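Local coordinates for protein lectin (Trichosanthes anguina, PDB 4HR6) that is a nontoxic three-chain homologue of type II ribosome-inactivating proteins and binds carbohydrate, probably through its beta-trefoil lectin chain rather than through the chain described here, at residues S10-I16 against I92-N97; V26-Y30 against F40-P45; D140-L146 against E172-N178; S154-Q158 against Q198-C202. All coordinates share one frame. Residues are numbered along the deposited sequence.

In the fold
Contacts 1 and 2 both involve the N-terminal sheet of the ribosome-inactivating-protein fold: contact 1 joins the hairpin of strands 3-9 and 15-21 to the end of helix 85-96, contact 2 strand 26-32 to the segment leaving strand 37-40. They touch where L95 O probably accepts a hydrogen bond from Y30 OH (2.7 Å). Contact 2 is buried and mostly apolar, whereas contact 1, partly exposed, adds a charged and hydroxyl cluster. Contacts 3 and 4 share helix 141-159, near its start and its end. Both are partly buried, like contact 1, and more polar than contact 2: contact 3 relies on waters and weak bonds, contact 4 on a glutamine binding backbone.

Contact 1 of 4, residues S10-I16 against I92-N97; sequences SNKDESI and ISNLFN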
loop_
_atom_site.group_PDB
_atom_site.type_symbol
_atom_site.label_atom_id
_atom_site.label_comp_id
_atom_site.label_asym_id
_atom_site.label_seq_id
_atom_site.Cartn_x
_atom_site.Cartn_y
_atom_site.Cartn_z
ATOM N N SER B 10 6.042 5.338 30.314
ATOM C CA SER B 10 4.748 5.936 30.603
ATOM C C SER B 10 4.892 7.380 31.100
ATOM O O SER B 10 5.996 7.865 31.315
ATOM C CB SER B 10 4.019 5.114 31.662
ATOM O OG SER B 10 4.598 5.353 32.924
ATOM N N ASN B 11 3.750 8.048 31.270
ATOM C CA ASN B 11 3.667 9.347 31.964
ATOM C C ASN B 11 4.028 9.317 33.454
ATOM O O ASN B 11 4.277 10.356 34.034
ATOM C CB ASN B 11 2.272 9.948 31.807
ATOM C CG ASN B 11 2.072 10.579 30.442
ATOM O OD1 ASN B 11 2.656 11.610 30.136
ATOM N ND2 ASN B 11 1.245 9.966 29.622
ATOM N N LYS B 12 4.056 8.140 34.072
ATOM C CA LYS B 12 4.602 8.007 35.429
ATOM C C LYS B 12 6.121 7.783 35.431
ATOM O O LYS B 12 6.687 7.474 36.473
ATOM C CB LYS B 12 3.923 6.855 36.169
ATOM C CG LYS B 12 2.433 7.056 36.408
ATOM C CD LYS B 12 1.702 5.745 36.698
ATOM C CE LYS B 12 2.160 5.098 37.996
ATOM N NZ LYS B 12 1.628 3.709 38.161
ATOM N N ASP B 13 6.768 7.931 34.274
ATOM C CA ASP B 13 8.188 7.582 34.088
ATOM C C ASP B 13 8.565 6.129 34.412
ATOM O O ASP B 13 9.659 5.863 34.851
ATOM C CB ASP B 13 9.087 8.537 34.875
ATOM C CG ASP B 13 9.149 9.889 34.250
ATOM O OD1 ASP B 13 9.753 9.987 33.157
ATOM O OD2 ASP B 13 8.587 10.842 34.846
ATOM N N GLU B 14 7.647 5.200 34.195
ATOM C CA GLU B 14 7.948 3.792 34.280
ATOM C C GLU B 14 8.383 3.338 32.883
ATOM O O GLU B 14 7.658 3.560 31.904
ATOM C CB GLU B 14 6.710 3.019 34.692
ATOM C CG GLU B 14 6.023 3.479 35.973
ATOM C CD GLU B 14 4.535 3.147 35.972
ATOM O OE1 GLU B 14 3.856 3.380 34.923
ATOM O OE2 GLU B 14 4.045 2.654 37.013
ATOM N N SER B 15 9.541 2.690 32.785
ATOM C CA SER B 15 10.040 2.174 31.501
ATOM C C SER B 15 10.001 0.652 31.443
ATOM O O SER B 15 10.338 -0.029 32.409
ATOM C CB SER B 15 11.459 2.644 31.269
ATOM O OG SER B 15 11.465 3.992 30.862
ATOM N N ILE B 16 9.561 0.116 30.310
ATOM C CA ILE B 16 9.737 -1.303 30.017
ATOM C C ILE B 16 10.605 -1.463 28.776
ATOM O O ILE B 16 10.641 -0.584 27.926
ATOM C CB ILE B 16 8.411 -2.027 29.800
ATOM C CG1 ILE B 16 7.702 -1.533 28.530
ATOM C CG2 ILE B 16 7.512 -1.864 31.030
ATOM C CD1 ILE B 16 6.449 -2.316 28.217
ATOM N N ILE B 92 1.489 0.220 29.434
ATOM C CA ILE B 92 2.862 0.263 29.877
ATOM C C ILE B 92 2.926 0.017 31.403
ATOM O O ILE B 92 3.676 -0.867 31.885
ATOM C CB ILE B 92 3.519 1.605 29.472
ATOM C CG1 ILE B 92 3.691 1.660 27.960
ATOM C CG2 ILE B 92 4.886 1.765 30.124
ATOM C CD1 ILE B 92 4.105 3.027 27.434
ATOM N N SER B 93 2.095 0.744 32.148
ATOM C CA SER B 93 2.030 0.583 33.605
ATOM C C SER B 93 1.743 -0.824 34.049
ATOM O O SER B 93 2.366 -1.302 34.996
ATOM C CB SER B 93 0.988 1.528 34.219
ATOM O OG SER B 93 1.421 2.870 34.043
ATOM N N ASN B 94 0.785 -1.477 33.388
ATOM C CA ASN B 94 0.418 -2.826 33.744
ATOM C C ASN B 94 1.565 -3.822 33.531
ATOM O O ASN B 94 1.728 -4.761 34.318
ATOM C CB ASN B 94 -0.778 -3.302 32.929
ATOM C CG ASN B 94 -2.035 -2.509 33.204
ATOM O OD1 ASN B 94 -2.289 -2.071 34.323
ATOM N ND2 ASN B 94 -2.828 -2.308 32.163
ATOM N N LEU B 95 2.298 -3.650 32.429
ATOM C CA LEU B 95 3.490 -4.457 32.166
ATOM C C LEU B 95 4.570 -4.166 33.200
ATOM O O LEU B 95 5.220 -5.079 33.672
ATOM C CB LEU B 95 4.063 -4.194 30.772
ATOM C CG LEU B 95 3.362 -4.717 29.516
ATOM C CD1 LEU B 95 4.358 -5.002 28.394
ATOM C CD2 LEU B 95 2.532 -5.937 29.776
ATOM N N PHE B 96 4.762 -2.898 33.525
ATOM C CA PHE B 96 5.751 -2.504 34.516
ATOM C C PHE B 96 5.507 -3.136 35.883
ATOM O O PHE B 96 6.457 -3.597 36.518
ATOM C CB PHE B 96 5.806 -0.997 34.659
ATOM C CG PHE B 96 6.896 -0.514 35.578
ATOM C CD1 PHE B 96 8.181 -0.327 35.109
ATOM C CD2 PHE B 96 6.627 -0.239 36.909
ATOM C CE1 PHE B 96 9.182 0.131 35.944
ATOM C CE2 PHE B 96 7.629 0.204 37.758
ATOM C CZ PHE B 96 8.911 0.395 37.269
ATOM N N ASN B 97 4.238 -3.194 36.299
ATOM C CA ASN B 97 3.848 -3.812 37.558
ATOM C C ASN B 97 3.664 -5.306 37.442
ATOM O O ASN B 97 3.357 -5.962 38.435
ATOM C CB ASN B 97 2.522 -3.216 38.046
ATOM C CG ASN B 97 2.609 -1.719 38.290
ATOM O OD1 ASN B 97 1.696 -0.972 37.951
ATOM N ND2 ASN B 97 3.712 -1.280 38.866
#
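E14 lays its CB over one face of the F96 ring, 3.7 Å from the centroid and 16° off the ring normal, a CH-pi contact at the point where a beta hairpin meets the end of helix 85-96. The hairpin joins strands 3-9 and 15-21 of the N-terminal sheet. Its tip is a type I turn, S10 to D13, with a G1 bulge: D13 adopts a left-handed backbone conformation, D13 N donates to S10 O (3.1 Å), and S10 N donates to E14 O (2.9 Å). This geometry turns E14 toward the helix. Its carboxylate gathers three partners: OE1 accepts from S93 OG at 2.6 Å across the interface and from S10 OG at 2.9 Å within the turn, while OE2 forms a salt bridge with K12 NZ (2.9 Å). Beside this polar cluster the contact becomes apolar. I92 CG2 packs on S10 CB at 3.8 Å, and L95, which also touches F107 and I110 of helix 103-119, carries the packing inward. Beyond the two segments, D13 makes a salt bridge with R4 of a neighbouring chain. I16, in the p rotamer, places its CG2 4.1 Å from F96 CB and its CD1 3.4 Å from L95 CD1.

Contact 2 of 4, residues V26-Y30 against F40-P45; sequences VAVAY and FFLNAP
Segment 26-30, on strand 26-32, runs antiparallel to the end of strand 37-40, with A29 and F40 forming a non-hydrogen-bonded pair at a CA-CA distance of 4.3 Å. V28 leaves the extended conformation (phi/psi -116/-26) and A29 returns to it (-164/163). Both bond through their backbones to A19 of strand 15-21, as in a classic beta bulge. After F40 the chain enters a type I turn from F41 to A44, closed by A44 N to F41 O at 3.0 Å. The backbone link between the segments is F41 N to V28 O (3.1 Å, 165°); the same carbonyl oxygen receives a CA-H...O contact from F40 CA at 3.5 Å. The pairing belongs to the mixed N-terminal sheet of the ribosome-inactivating-protein fold, where the chain leaves strand 37-40 for helix 46-51. Aromatic contacts follow the pairing: A29 CB sits over a face of the F40 ring (m rotamer), 3.7 Å from its centroid and 11° off the normal, and F40 also stacks with F49. F41, likewise m, brings CE1 to 4.2 Å from A27 CB and meets F107 beyond. Aliphatic packing completes the joint, with V28 in the m rotamer: V28 CB to A44 CB is 4.1 Å, and V28 CG1 to P45 CD 3.7 Å.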
loop_
_atom_site.group_PDB
_atom_site.type_symbol
_atom_site.label_atom_id
_atom_site.label_comp_id
_atom_site.label_asym_id
_atom_site.label_seq_id
_atom_site.Cartn_x
_atom_site.Cartn_y
_atom_site.Cartn_z
ATOM N N VAL B 26 7.945 -10.569 15.848
ATOM C CA VAL B 26 7.039 -10.745 16.968
ATOM C C VAL B 26 7.755 -10.349 18.247
ATOM O O VAL B 26 8.982 -10.470 18.350
ATOM C CB VAL B 26 6.538 -12.196 17.124
ATOM C CG1 VAL B 26 5.614 -12.565 15.972
ATOM C CG2 VAL B 26 7.711 -13.180 17.230
ATOM N N ALA B 27 6.970 -9.903 19.218
ATOM C CA ALA B 27 7.457 -9.674 20.560
ATOM C C ALA B 27 7.710 -11.015 21.236
ATOM O O ALA B 27 6.887 -11.891 21.171
ATOM C CB ALA B 27 6.436 -8.874 21.344
ATOM N N VAL B 28 8.859 -11.174 21.865
ATOM C CA VAL B 28 9.183 -12.442 22.539
ATOM C C VAL B 28 9.346 -12.347 24.054
ATOM O O VAL B 28 9.208 -13.347 24.752
ATOM C CB VAL B 28 10.457 -13.098 21.953
ATOM C CG1 VAL B 28 10.293 -13.337 20.474
ATOM C CG2 VAL B 28 11.690 -12.264 22.204
ATOM N N ALA B 29 9.717 -11.178 24.552
ATOM C CA ALA B 29 9.972 -11.005 25.965
ATOM C C ALA B 29 9.982 -9.540 26.323
ATOM O O ALA B 29 10.115 -8.682 25.449
ATOM C CB ALA B 29 11.328 -11.599 26.328
ATOM N N TYR B 30 9.851 -9.254 27.615
ATOM C CA TYR B 30 10.109 -7.900 28.106
ATOM C C TYR B 30 10.660 -7.924 29.519
ATOM O O TYR B 30 10.533 -8.924 30.225
ATOM C CB TYR B 30 8.841 -7.024 28.073
ATOM C CG TYR B 30 7.919 -7.156 29.271
ATOM C CD1 TYR B 30 7.955 -6.227 30.321
ATOM C CD2 TYR B 30 7.013 -8.182 29.351
ATOM C CE1 TYR B 30 7.101 -6.335 31.408
ATOM C CE2 TYR B 30 6.168 -8.313 30.432
ATOM C CZ TYR B 30 6.215 -7.382 31.451
ATOM O OH TYR B 30 5.370 -7.522 32.503
ATOM N N PHE B 40 8.709 -14.024 29.363
ATOM C CA PHE B 40 8.907 -14.581 28.039
ATOM C C PHE B 40 7.603 -15.206 27.626
ATOM O O PHE B 40 6.938 -15.840 28.451
ATOM C CB PHE B 40 9.992 -15.661 28.058
ATOM C CG PHE B 40 11.385 -15.119 28.048
ATOM C CD1 PHE B 40 11.926 -14.540 29.175
ATOM C CD2 PHE B 40 12.165 -15.196 26.903
ATOM C CE1 PHE B 40 13.224 -14.046 29.161
ATOM C CE2 PHE B 40 13.452 -14.691 26.876
ATOM C CZ PHE B 40 13.989 -14.117 28.012
ATOM N N PHE B 41 7.231 -15.024 26.360
ATOM C CA PHE B 41 6.090 -15.747 25.816
ATOM C C PHE B 41 6.412 -17.227 25.767
ATOM O O PHE B 41 7.557 -17.619 25.594
ATOM C CB PHE B 41 5.723 -15.238 24.415
ATOM C CG PHE B 41 5.001 -13.916 24.427
ATOM C CD1 PHE B 41 5.697 -12.731 24.293
ATOM C CD2 PHE B 41 3.634 -13.863 24.617
ATOM C CE1 PHE B 41 5.048 -11.511 24.326
ATOM C CE2 PHE B 41 2.972 -12.640 24.651
ATOM C CZ PHE B 41 3.681 -11.462 24.504
ATOM N N LEU B 42 5.364 -18.027 25.893
ATOM C CA LEU B 42 5.437 -19.463 25.907
ATOM C C LEU B 42 6.101 -20.005 24.622
ATOM O O LEU B 42 6.793 -21.007 24.658
ATOM C CB LEU B 42 4.025 -20.006 26.085
ATOM C CG LEU B 42 3.785 -21.497 26.305
ATOM C CD1 LEU B 42 4.640 -22.042 27.448
ATOM C CD2 LEU B 42 2.304 -21.693 26.583
ATOM N N ASN B 43 5.914 -19.323 23.501
ATOM C CA ASN B 43 6.491 -19.765 22.256
ATOM C C ASN B 43 7.678 -18.931 21.845
ATOM O O ASN B 43 8.067 -18.946 20.690
ATOM C CB ASN B 43 5.428 -19.774 21.164
ATOM C CG ASN B 43 4.953 -18.384 20.808
ATOM O OD1 ASN B 43 4.925 -17.504 21.651
ATOM N ND2 ASN B 43 4.574 -18.187 19.565
ATOM N N ALA B 44 8.286 -18.203 22.772
ATOM C CA ALA B 44 9.533 -17.520 22.428
ATOM C C ALA B 44 10.532 -18.553 21.927
ATOM O O ALA B 44 10.591 -19.669 22.471
ATOM C CB ALA B 44 10.125 -16.804 23.621
ATOM N N PRO B 45 11.332 -18.186 20.914
ATOM C CA PRO B 45 12.347 -19.117 20.424
ATOM C C PRO B 45 13.401 -19.442 21.491
ATOM O O PRO B 45 13.694 -18.619 22.378
ATOM C CB PRO B 45 12.967 -18.391 19.228
ATOM C CG PRO B 45 12.588 -16.960 19.368
ATOM C CD PRO B 45 11.428 -16.848 20.304
#

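Contact 3 of 4, residues D140-L146 against E172-N178; sequences DLAIVSL and ELYNSNN
Helix 141-159 begins at L141, and its first turns lie alongside the end of strand 166-174. The axes of helix 141-146 and strand 172-174 approach to 6.8 Å with their directions 150° apart, A142 CA being 4.7 Å from Y174 CA and S145 CA 5.6 Å from L173 CA. S145, rotamer p, uses its hydroxyl both ways: OG donates to L141 O (2.7 Å) and weakly accepts from Y174 N (3.3 Å). Y174 O accepts from water W1 (2.7 Å), which also donates to A142 O (3.0 Å), while A142 CA approaches Y174 O at 3.4 Å. The contact thus joins the helix start, where F122 of helix 121-132 touches A142 and L146, to the antiparallel hairpin 166-174/180-185 that follows in the chain. The hairpin turns through a type I turn, N175 to N178, with N178 N bound to N175 O (2.9 Å) and N178 left-handed (60/27). Water W2 accepts from A142 N (3.0 Å) and donates to N175 O (2.8 Å) and N178 OD1 (2.5 Å). N178 ND2 gives a weak bond to D140 OD1 (3.5 Å), and L141 N another to D140 OD2 (2.9 Å). L141 CD1 covers one face of the Y174 ring (m), and L146 CD2 meets L173 CD1 at 4.0 Å.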
loop_
_atom_site.group_PDB
_atom_site.type_symbol
_atom_site.label_atom_id
_atom_site.label_comp_id
_atom_site.label_asym_id
_atom_site.label_seq_id
_atom_site.Cartn_x
_atom_site.Cartn_y
_atom_site.Cartn_z
ATOM N N ASP B 140 -11.421 -1.775 13.338
ATOM C CA ASP B 140 -12.463 -2.499 12.636
ATOM C C ASP B 140 -11.776 -3.489 11.683
ATOM O O ASP B 140 -10.578 -3.707 11.777
ATOM C CB ASP B 140 -13.349 -1.495 11.891
ATOM C CG ASP B 140 -14.811 -1.954 11.777
ATOM O OD1 ASP B 140 -15.687 -1.074 11.552
ATOM O OD2 ASP B 140 -15.082 -3.178 11.902
ATOM N N LEU B 141 -12.534 -4.057 10.754
ATOM C CA LEU B 141 -12.020 -5.058 9.833
ATOM C C LEU B 141 -10.921 -4.560 8.905
ATOM O O LEU B 141 -10.094 -5.344 8.433
ATOM C CB LEU B 141 -13.175 -5.632 9.009
ATOM C CG LEU B 141 -14.124 -6.510 9.824
ATOM C CD1 LEU B 141 -15.371 -6.859 9.031
ATOM C CD2 LEU B 141 -13.405 -7.784 10.251
ATOM N N ALA B 142 -10.914 -3.265 8.626
ATOM C CA ALA B 142 -9.841 -2.676 7.856
ATOM C C ALA B 142 -8.482 -2.951 8.508
ATOM O O ALA B 142 -7.569 -3.427 7.852
ATOM C CB ALA B 142 -10.068 -1.180 7.693
ATOM N N ILE B 143 -8.359 -2.645 9.797
ATOM C CA ILE B 143 -7.122 -2.864 10.521
ATOM C C ILE B 143 -6.869 -4.367 10.733
ATOM O O ILE B 143 -5.806 -4.862 10.419
ATOM C CB ILE B 143 -7.118 -2.084 11.850
ATOM C CG1 ILE B 143 -7.007 -0.579 11.527
ATOM C CG2 ILE B 143 -5.980 -2.540 12.752
ATOM C CD1 ILE B 143 -6.895 0.374 12.696
ATOM N N VAL B 144 -7.861 -5.082 11.239
ATOM C CA VAL B 144 -7.710 -6.492 11.569
ATOM C C VAL B 144 -7.309 -7.346 10.376
ATOM O O VAL B 144 -6.473 -8.239 10.530
ATOM C CB VAL B 144 -8.977 -7.036 12.244
ATOM C CG1 VAL B 144 -9.007 -8.554 12.247
ATOM C CG2 VAL B 144 -9.051 -6.517 13.672
ATOM N N SER B 145 -7.886 -7.083 9.202
ATOM C CA SER B 145 -7.576 -7.857 7.992
ATOM C C SER B 145 -6.131 -7.639 7.517
ATOM O O SER B 145 -5.508 -8.543 6.971
ATOM C CB SER B 145 -8.581 -7.565 6.861
ATOM O OG SER B 145 -8.492 -6.238 6.385
ATOM N N LEU B 146 -5.589 -6.450 7.749
ATOM C CA LEU B 146 -4.186 -6.200 7.474
ATOM C C LEU B 146 -3.305 -7.004 8.436
ATOM O O LEU B 146 -2.363 -7.661 8.011
ATOM C CB LEU B 146 -3.864 -4.719 7.613
ATOM C CG LEU B 146 -4.492 -3.763 6.601
ATOM C CD1 LEU B 146 -4.187 -2.320 7.008
ATOM C CD2 LEU B 146 -3.973 -4.042 5.208
ATOM N N GLU B 172 -7.880 -11.106 0.872
ATOM C CA GLU B 172 -9.143 -10.469 1.182
ATOM C C GLU B 172 -8.949 -9.372 2.210
ATOM O O GLU B 172 -8.704 -9.646 3.376
ATOM C CB GLU B 172 -10.130 -11.503 1.730
ATOM C CG GLU B 172 -10.190 -12.766 0.892
ATOM C CD GLU B 172 -11.420 -13.602 1.166
ATOM O OE1 GLU B 172 -11.657 -13.976 2.330
ATOM O OE2 GLU B 172 -12.152 -13.881 0.208
ATOM N N LEU B 173 -9.043 -8.122 1.771
ATOM C CA LEU B 173 -8.956 -6.984 2.679
ATOM C C LEU B 173 -10.276 -6.237 2.744
ATOM O O LEU B 173 -11.113 -6.356 1.856
ATOM C CB LEU B 173 -7.853 -6.041 2.238
ATOM C CG LEU B 173 -6.427 -6.588 2.250
ATOM C CD1 LEU B 173 -5.476 -5.482 1.826
ATOM C CD2 LEU B 173 -6.048 -7.125 3.624
ATOM N N TYR B 174 -10.454 -5.481 3.818
ATOM C CA TYR B 174 -11.620 -4.655 4.015
ATOM C C TYR B 174 -11.245 -3.192 4.034
ATOM O O TYR B 174 -10.161 -2.844 4.473
ATOM C CB TYR B 174 -12.307 -5.027 5.323
ATOM C CG TYR B 174 -12.975 -6.354 5.239
ATOM C CD1 TYR B 174 -12.291 -7.514 5.566
ATOM C CD2 TYR B 174 -14.286 -6.464 4.791
ATOM C CE1 TYR B 174 -12.895 -8.752 5.484
ATOM C CE2 TYR B 174 -14.903 -7.701 4.698
ATOM C CZ TYR B 174 -14.202 -8.839 5.045
ATOM O OH TYR B 174 -14.801 -10.073 4.955
ATOM N N ASN B 175 -12.152 -2.335 3.550
ATOM C CA ASN B 175 -11.981 -0.887 3.669
ATOM C C ASN B 175 -12.694 -0.403 4.905
ATOM O O ASN B 175 -13.283 -1.205 5.622
ATOM C CB ASN B 175 -12.387 -0.135 2.383
ATOM C CG ASN B 175 -13.890 -0.132 2.104
ATOM O OD1 ASN B 175 -14.728 -0.540 2.912
ATOM N ND2 ASN B 175 -14.228 0.338 0.922
ATOM N N SER B 176 -12.602 0.891 5.181
ATOM C CA SER B 176 -13.225 1.467 6.375
ATOM C C SER B 176 -14.759 1.405 6.388
ATOM O O SER B 176 -15.365 1.578 7.439
ATOM C CB SER B 176 -12.771 2.917 6.585
ATOM O OG SER B 176 -11.367 3.026 6.524
ATOM N N ASN B 177 -15.390 1.148 5.249
ATOM C CA ASN B 177 -16.837 0.926 5.226
ATOM C C ASN B 177 -17.192 -0.560 5.268
ATOM O O ASN B 177 -18.327 -0.944 4.981
ATOM C CB ASN B 177 -17.468 1.594 3.997
ATOM C CG ASN B 177 -17.443 3.113 4.079
ATOM O OD1 ASN B 177 -17.699 3.701 5.132
ATOM N ND2 ASN B 177 -17.132 3.756 2.962
ATOM N N ASN B 178 -16.223 -1.389 5.635
ATOM C CA ASN B 178 -16.398 -2.837 5.706
ATOM C C ASN B 178 -16.788 -3.506 4.392
ATOM O O ASN B 178 -17.388 -4.571 4.395
ATOM C CB ASN B 178 -17.376 -3.215 6.830
ATOM C CG ASN B 178 -16.778 -3.016 8.214
ATOM O OD1 ASN B 178 -15.565 -3.093 8.400
ATOM N ND2 ASN B 178 -17.632 -2.767 9.193
HETATM O O HOH W 1 -7.473 -2.999 4.919
HETATM O O HOH W 2 -13.457 -1.750 8.389
#

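Contact 4 of 4, residues S154-Q158 against Q198-C202; sequences SLQIQ and QLYHC
The amide of Q158 bonds to four groups of segment 198-202. Q158 NE2 donates to L199 O (2.7 Å) and Q198 OE1 (3.2 Å), while Q158 OE1 accepts from H201 N (2.8 Å) and C202 N (2.9 Å). Two successive amides converge on one oxygen because H201 (phi/psi -122/-45) departs from the extended course of Q198 to Y200. Q158 reaches them with chi1 m, chi2 152° and chi3 53°. One turn earlier, S154, also m, accepts from L199 N at OG (3.0 Å) and bonds W150 O with the same hydroxyl. The helical residues belong to helix 141-159 and the partner is a loop after helix 189-192; S154 CA and Q198 CA lie 5.1 Å apart, L155 CA and H201 CA 6.0 Å. Further out, L155 CB covers a face of the H201 ring, 3.8 Å from its centroid, while H201 NE2 bonds S151 O; I157 CG2 rests 3.5 Å from Q198 OE1. Q198 NE2 reaches I34 O of a neighbouring chain, and C202 SG is disulfide-bonded to C3 of another, probably the A-B link of type II ribosome-inactivating proteins. With backbone groups supplying most of its partners, the Q158 amide holds the loop chiefly by its main-chain path, close to that covalent link.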
loop_
_atom_site.group_PDB
_atom_site.type_symbol
_atom_site.label_atom_id
_atom_site.label_comp_id
_atom_site.label_asym_id
_atom_site.label_seq_id
_atom_site.Cartn_x
_atom_site.Cartn_y
_atom_site.Cartn_z
ATOM N N SER B 154 3.094 -10.425 2.422
ATOM C CA SER B 154 4.526 -10.482 2.160
ATOM C C SER B 154 4.906 -11.610 1.177
ATOM O O SER B 154 5.725 -11.420 0.306
ATOM C CB SER B 154 5.311 -10.689 3.455
ATOM O OG SER B 154 5.073 -9.699 4.415
ATOM N N LEU B 155 4.345 -12.805 1.362
ATOM C CA LEU B 155 4.612 -13.923 0.451
ATOM C C LEU B 155 4.192 -13.579 -0.976
ATOM O O LEU B 155 4.927 -13.843 -1.914
ATOM C CB LEU B 155 3.853 -15.193 0.883
ATOM C CG LEU B 155 3.945 -16.403 -0.063
ATOM C CD1 LEU B 155 5.360 -16.912 -0.202
ATOM C CD2 LEU B 155 3.089 -17.539 0.443
ATOM N N GLN B 156 2.999 -13.016 -1.137
ATOM C CA GLN B 156 2.501 -12.720 -2.465
ATOM C C GLN B 156 3.287 -11.619 -3.168
ATOM O O GLN B 156 3.452 -11.655 -4.387
ATOM C CB GLN B 156 1.011 -12.380 -2.426
ATOM C CG GLN B 156 0.130 -13.507 -1.909
ATOM C CD GLN B 156 0.339 -14.820 -2.643
ATOM O OE1 GLN B 156 0.695 -14.843 -3.821
ATOM N NE2 GLN B 156 0.135 -15.923 -1.938
ATOM N N ILE B 157 3.794 -10.651 -2.411
ATOM C CA ILE B 157 4.665 -9.646 -3.007
ATOM C C ILE B 157 5.900 -10.307 -3.599
ATOM O O ILE B 157 6.295 -10.012 -4.735
ATOM C CB ILE B 157 5.091 -8.567 -1.991
ATOM C CG1 ILE B 157 3.893 -7.698 -1.645
ATOM C CG2 ILE B 157 6.207 -7.682 -2.559
ATOM C CD1 ILE B 157 4.156 -6.710 -0.530
ATOM N N GLN B 158 6.540 -11.169 -2.814
ATOM C CA GLN B 158 7.729 -11.869 -3.298
ATOM C C GLN B 158 7.414 -12.767 -4.488
ATOM O O GLN B 158 8.143 -12.786 -5.484
ATOM C CB GLN B 158 8.402 -12.636 -2.174
ATOM C CG GLN B 158 9.125 -11.699 -1.198
ATOM C CD GLN B 158 9.237 -12.241 0.223
ATOM O OE1 GLN B 158 9.709 -13.357 0.445
ATOM N NE2 GLN B 158 8.825 -11.436 1.193
ATOM N N GLN B 198 8.186 -6.090 5.029
ATOM C CA GLN B 198 7.682 -7.405 4.649
ATOM C C GLN B 198 8.487 -8.543 5.251
ATOM O O GLN B 198 9.718 -8.479 5.355
ATOM C CB GLN B 198 7.543 -7.551 3.130
ATOM C CG GLN B 198 8.820 -7.491 2.336
ATOM C CD GLN B 198 8.551 -7.508 0.843
ATOM O OE1 GLN B 198 8.032 -8.484 0.314
ATOM N NE2 GLN B 198 8.914 -6.431 0.156
ATOM N N LEU B 199 7.758 -9.577 5.659
ATOM C CA LEU B 199 8.365 -10.816 6.133
ATOM C C LEU B 199 9.073 -11.533 4.985
ATOM O O LEU B 199 8.502 -11.697 3.905
ATOM C CB LEU B 199 7.279 -11.724 6.711
ATOM C CG LEU B 199 7.709 -13.025 7.396
ATOM C CD1 LEU B 199 8.459 -12.757 8.686
ATOM C CD2 LEU B 199 6.465 -13.852 7.673
ATOM N N TYR B 200 10.304 -11.964 5.232
ATOM C CA TYR B 200 11.041 -12.813 4.298
ATOM C C TYR B 200 10.441 -14.222 4.151
ATOM O O TYR B 200 10.206 -14.913 5.123
ATOM C CB TYR B 200 12.494 -12.938 4.750
ATOM C CG TYR B 200 13.307 -13.849 3.876
ATOM C CD1 TYR B 200 13.495 -15.188 4.226
ATOM C CD2 TYR B 200 13.866 -13.392 2.690
ATOM C CE1 TYR B 200 14.227 -16.035 3.433
ATOM C CE2 TYR B 200 14.611 -14.231 1.897
ATOM C CZ TYR B 200 14.781 -15.559 2.272
ATOM O OH TYR B 200 15.519 -16.405 1.492
ATOM N N HIS B 201 10.178 -14.628 2.921
ATOM C CA HIS B 201 9.773 -16.011 2.624
ATOM C C HIS B 201 10.744 -16.634 1.647
ATOM O O HIS B 201 11.130 -17.790 1.828
ATOM C CB HIS B 201 8.384 -16.077 1.996
ATOM C CG HIS B 201 7.262 -15.805 2.943
ATOM N ND1 HIS B 201 6.698 -16.786 3.719
ATOM C CD2 HIS B 201 6.578 -14.671 3.216
ATOM C CE1 HIS B 201 5.713 -16.270 4.435
ATOM N NE2 HIS B 201 5.614 -14.990 4.140
ATOM N N CYS B 202 11.119 -15.890 0.598
ATOM C CA CYS B 202 11.937 -16.448 -0.477
ATOM C C CYS B 202 12.962 -15.470 -1.018
ATOM O O CYS B 202 12.745 -14.259 -0.951
ATOM C CB CYS B 202 11.038 -16.886 -1.611
ATOM S SG CYS B 202 10.058 -18.365 -1.258
#